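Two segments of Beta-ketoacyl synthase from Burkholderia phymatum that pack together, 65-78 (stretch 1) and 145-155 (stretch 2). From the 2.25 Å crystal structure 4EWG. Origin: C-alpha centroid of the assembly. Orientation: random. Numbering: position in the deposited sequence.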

# COMPACT_ATOMS: atom_id res chain seq x y z
N ASP A 65 -15.82 14.81 20.59
CA ASP A 65 -15.71 13.63 21.43
C ASP A 65 -14.57 12.67 21.00
O ASP A 65 -14.49 11.56 21.53
CB ASP A 65 -17.06 12.92 21.43
CG ASP A 65 -17.36 12.22 20.10
OD1 ASP A 65 -16.90 12.69 19.02
OD2 ASP A 65 -18.05 11.18 20.14
N TRP A 66 -13.71 13.06 20.05
CA TRP A 66 -12.53 12.23 19.73
C TRP A 66 -11.55 12.43 20.81
O TRP A 66 -11.15 13.55 21.09
CB TRP A 66 -11.90 12.60 18.39
CG TRP A 66 -12.71 12.14 17.22
CD1 TRP A 66 -14.00 11.59 17.24
CD2 TRP A 66 -12.35 12.24 15.81
NE1 TRP A 66 -14.42 11.33 15.98
CE2 TRP A 66 -13.48 11.70 15.07
CE3 TRP A 66 -11.25 12.71 15.09
CZ2 TRP A 66 -13.48 11.61 13.70
CZ3 TRP A 66 -11.27 12.61 13.70
CH2 TRP A 66 -12.37 12.07 13.03
N PRO A 67 -11.13 11.35 21.45
CA PRO A 67 -10.18 11.48 22.54
C PRO A 67 -8.75 11.72 22.07
O PRO A 67 -8.25 11.01 21.18
CB PRO A 67 -10.29 10.13 23.26
CG PRO A 67 -10.67 9.16 22.18
CD PRO A 67 -11.55 9.94 21.24
N ARG A 68 -8.10 12.67 22.72
CA ARG A 68 -6.70 13.02 22.50
C ARG A 68 -5.79 11.82 22.31
O ARG A 68 -4.94 11.79 21.39
CB ARG A 68 -6.22 13.86 23.70
CG ARG A 68 -4.78 14.35 23.62
CD ARG A 68 -4.47 15.46 24.64
NE ARG A 68 -3.49 16.38 24.06
CZ ARG A 68 -2.17 16.20 24.10
NH1 ARG A 68 -1.65 15.17 24.73
NH2 ARG A 68 -1.37 17.07 23.52
N LYS A 69 -5.94 10.82 23.17
CA LYS A 69 -5.06 9.66 23.14
C LYS A 69 -5.13 8.98 21.79
O LYS A 69 -4.17 8.38 21.34
CB LYS A 69 -5.40 8.68 24.28
N LYS A 70 -6.28 9.11 21.11
CA LYS A 70 -6.49 8.46 19.82
C LYS A 70 -6.10 9.37 18.65
O LYS A 70 -5.67 8.87 17.63
CB LYS A 70 -7.96 7.96 19.70
N THR A 71 -6.16 10.69 18.82
CA THR A 71 -5.86 11.66 17.71
C THR A 71 -4.39 12.11 17.54
O THR A 71 -4.06 12.72 16.55
CB THR A 71 -6.75 12.92 17.84
OG1 THR A 71 -6.45 13.63 19.05
CG2 THR A 71 -8.23 12.53 17.82
N ARG A 72 -3.51 11.77 18.47
CA ARG A 72 -2.09 12.16 18.38
C ARG A 72 -1.42 11.71 17.10
O ARG A 72 -0.52 12.37 16.58
CB ARG A 72 -1.30 11.59 19.58
N SER A 73 -1.85 10.56 16.60
CA SER A 73 -1.22 9.90 15.49
C SER A 73 -1.82 10.32 14.13
O SER A 73 -1.45 9.77 13.10
CB SER A 73 -1.33 8.39 15.67
OG SER A 73 -2.65 7.98 15.42
N MET A 74 -2.69 11.33 14.14
CA MET A 74 -3.40 11.78 12.93
C MET A 74 -3.04 13.19 12.45
O MET A 74 -3.19 14.14 13.19
CB MET A 74 -4.91 11.84 13.21
CG MET A 74 -5.51 10.60 13.83
SD MET A 74 -7.32 10.77 13.89
CE MET A 74 -7.74 9.47 15.06
N GLY A 75 -2.60 13.32 11.19
CA GLY A 75 -2.64 14.61 10.49
C GLY A 75 -3.98 14.69 9.81
O GLY A 75 -4.82 13.82 10.03
N ARG A 76 -4.18 15.68 8.95
CA ARG A 76 -5.50 15.94 8.39
C ARG A 76 -6.05 14.77 7.59
O ARG A 76 -7.21 14.40 7.73
CB ARG A 76 -5.52 17.19 7.50
CG ARG A 76 -5.61 18.50 8.25
CD ARG A 76 -5.62 19.73 7.36
NE ARG A 76 -6.96 20.07 6.79
CZ ARG A 76 -8.00 20.60 7.49
NH1 ARG A 76 -7.90 20.84 8.82
NH2 ARG A 76 -9.16 20.87 6.86
N VAL A 77 -5.21 14.19 6.73
CA VAL A 77 -5.68 13.14 5.83
C VAL A 77 -6.22 11.95 6.62
O VAL A 77 -7.22 11.35 6.25
CB VAL A 77 -4.57 12.70 4.84
CG1 VAL A 77 -3.40 12.05 5.57
CG2 VAL A 77 -5.12 11.75 3.77
N SER A 78 -5.55 11.62 7.71
CA SER A 78 -6.00 10.54 8.57
C SER A 78 -7.25 10.97 9.33
O SER A 78 -8.15 10.18 9.50
CB SER A 78 -4.88 10.10 9.53
OG SER A 78 -3.92 9.31 8.83
N HIS A 145 0.93 4.22 4.98
CA HIS A 145 -0.29 3.60 5.46
C HIS A 145 -0.91 4.31 6.65
O HIS A 145 -1.63 3.70 7.40
CB HIS A 145 -0.07 2.11 5.74
CG HIS A 145 1.09 1.81 6.69
ND1 HIS A 145 2.26 2.45 6.63
CD2 HIS A 145 1.20 0.89 7.72
CE1 HIS A 145 3.11 1.95 7.58
NE2 HIS A 145 2.46 1.01 8.25
N THR A 146 -0.66 5.63 6.78
CA THR A 146 -1.21 6.43 7.87
C THR A 146 -2.74 6.37 7.93
O THR A 146 -3.33 6.20 9.02
CB THR A 146 -0.72 7.89 7.84
OG1 THR A 146 -1.08 8.54 9.06
CG2 THR A 146 -1.25 8.66 6.63
N THR A 147 -3.39 6.50 6.77
CA THR A 147 -4.83 6.46 6.75
C THR A 147 -5.32 5.07 7.27
O THR A 147 -6.13 5.00 8.18
CB THR A 147 -5.41 6.77 5.37
OG1 THR A 147 -4.86 5.87 4.41
CG2 THR A 147 -5.13 8.20 4.97
N ALA A 148 -4.78 3.98 6.71
CA ALA A 148 -5.28 2.63 6.99
C ALA A 148 -5.10 2.27 8.47
O ALA A 148 -6.01 1.70 9.10
CB ALA A 148 -4.56 1.57 6.13
N VAL A 149 -3.91 2.55 8.99
CA VAL A 149 -3.61 2.26 10.36
C VAL A 149 -4.46 3.14 11.32
O VAL A 149 -5.01 2.64 12.28
CB VAL A 149 -2.11 2.42 10.64
CG1 VAL A 149 -1.82 2.38 12.14
CG2 VAL A 149 -1.33 1.31 9.92
N ASN A 150 -4.61 4.42 11.02
CA ASN A 150 -5.39 5.31 11.90
C ASN A 150 -6.87 4.93 11.97
O ASN A 150 -7.44 4.92 13.03
CB ASN A 150 -5.23 6.78 11.51
CG ASN A 150 -4.04 7.41 12.17
OD1 ASN A 150 -3.89 7.30 13.38
ND2 ASN A 150 -3.16 8.05 11.37
N VAL A 151 -7.44 4.57 10.84
CA VAL A 151 -8.80 4.09 10.80
C VAL A 151 -8.92 2.79 11.60
O VAL A 151 -9.81 2.66 12.44
CB VAL A 151 -9.24 3.82 9.35
CG1 VAL A 151 -10.55 3.07 9.34
CG2 VAL A 151 -9.30 5.12 8.55
N SER A 152 -8.04 1.82 11.32
CA SER A 152 -8.10 0.51 12.00
C SER A 152 -7.94 0.62 13.51
O SER A 152 -8.73 0.03 14.26
CB SER A 152 -7.03 -0.42 11.49
OG SER A 152 -7.22 -1.73 12.04
N LEU A 153 -6.94 1.36 13.95
CA LEU A 153 -6.69 1.61 15.35
C LEU A 153 -7.85 2.31 16.03
O LEU A 153 -8.12 2.04 17.18
CB LEU A 153 -5.44 2.47 15.54
CG LEU A 153 -4.05 1.83 15.48
CD1 LEU A 153 -3.05 2.96 15.21
CD2 LEU A 153 -3.68 1.04 16.72
N PHE A 154 -8.50 3.24 15.33
CA PHE A 154 -9.53 4.04 15.94
C PHE A 154 -10.69 3.19 16.49
O PHE A 154 -11.29 3.54 17.49
CB PHE A 154 -10.05 5.08 14.93
CG PHE A 154 -10.78 6.25 15.58
CD1 PHE A 154 -10.06 7.31 16.14
CD2 PHE A 154 -12.17 6.27 15.64
CE1 PHE A 154 -10.73 8.39 16.74
CE2 PHE A 154 -12.85 7.33 16.23
CZ PHE A 154 -12.14 8.40 16.78
N TRP A 155 -11.01 2.08 15.84
CA TRP A 155 -12.07 1.20 16.35
C TRP A 155 -11.51 -0.08 16.88
O TRP A 155 -12.20 -1.07 17.03
CB TRP A 155 -13.12 0.95 15.27
CG TRP A 155 -14.02 2.17 15.05
CD1 TRP A 155 -15.16 2.51 15.74
CD2 TRP A 155 -13.84 3.23 14.10
NE1 TRP A 155 -15.69 3.68 15.27
CE2 TRP A 155 -14.94 4.17 14.30
CE3 TRP A 155 -12.89 3.50 13.15
CZ2 TRP A 155 -15.07 5.30 13.56
CZ3 TRP A 155 -13.03 4.65 12.42
CH2 TRP A 155 -14.11 5.54 12.62
O HOH W 1 -6.50 6.49 15.41

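The contact between residues 65-78 and the helix 146-154 is organised around Asn150, whose CA-to-CB bond points toward the other stretch and whose amide is buried against it. Ser73 engages this amide at both ends. Its hydroxyl donates to the carbonyl oxygen in a very short hydrogen bond, Ser73 OG to Asn150 OD1 at 2.5 Å, while its backbone carbonyl accepts from the amide nitrogen, Asn150 ND2 to Ser73 O at 3.0 Å with an N-H...O angle of 150°. One residue thus offers a donor and an acceptor to the complementary pair on the asparagine, which fits the orientation assigned to the amide. Ser73 lies within the type I turn from Thr71 to Met74, closed by the backbone hydrogen bond from Met74 N to Thr71 O at 3.1 Å; its p rotamer (chi1 73°) places OG within reach of the helix.

The amide nitrogen also makes a weak hydrogen bond to Ser78, Asn150 ND2 to Ser78 OG at 2.9 Å, so Asn150 ties the turn to the helix that begins after Gly75, the N-cap residue. A further weak bond, Asn150 ND2 to Thr146 O at 3.0 Å, has an angle of just 121° and folds the side chain back on its own helix, one turn earlier. Ser78 OG sits close to Thr146 as well, 3.0 Å from Thr146 OG1, in a tight polar cluster. Here the backbones come near: the CA atoms of Ser78 and Thr147 are 4.6 Å apart, and the CA-to-CB bond of Ser78 points toward the other stretch.

Water 1 lies between the stretches near the backbone of Lys70 and Asn150. Water 1 donates to Asn150 O at 3.0 Å and, weakly, to Lys70 O at 3.4 Å, although acceptors in reach outnumber its protons once atoms elsewhere are counted.

Beyond the polar centre the packing is apolar at both ends. Toward the start of the helix, Val77 lies against two threonine methyls, with Val77 CG2 3.7 Å from Thr147 CG2 and Val77 CG1 4.2 Å from Thr146 CG2. At the other end Phe154 has the largest covered area of any residue in the contact. Its CA-to-CB bond points sideways, but in the t rotamer (chi1 -161°) the ring comes nearer to the first stretch. The edge of this ring meets the face of Trp66: the Phe154 ring and the five-membered ring of Trp66 have centroids 4.9 Å apart and planes at 61°, and Phe154 CZ stands 3.7 Å from Trp66 CD1. Met74 approaches the phenyl ring obliquely, Met74 CE lying 3.3 Å from Phe154 CD1, a close fit for two carbons; its extended chi2 and chi3 (both t) carry the methyl there. The same side chain passes the polar centre, with Met74 CG 3.7 Å from Asn150 OD1. Lys70, modelled only to CB, adds a looser contact, Lys70 CB to Phe154 CE1 at 4.1 Å.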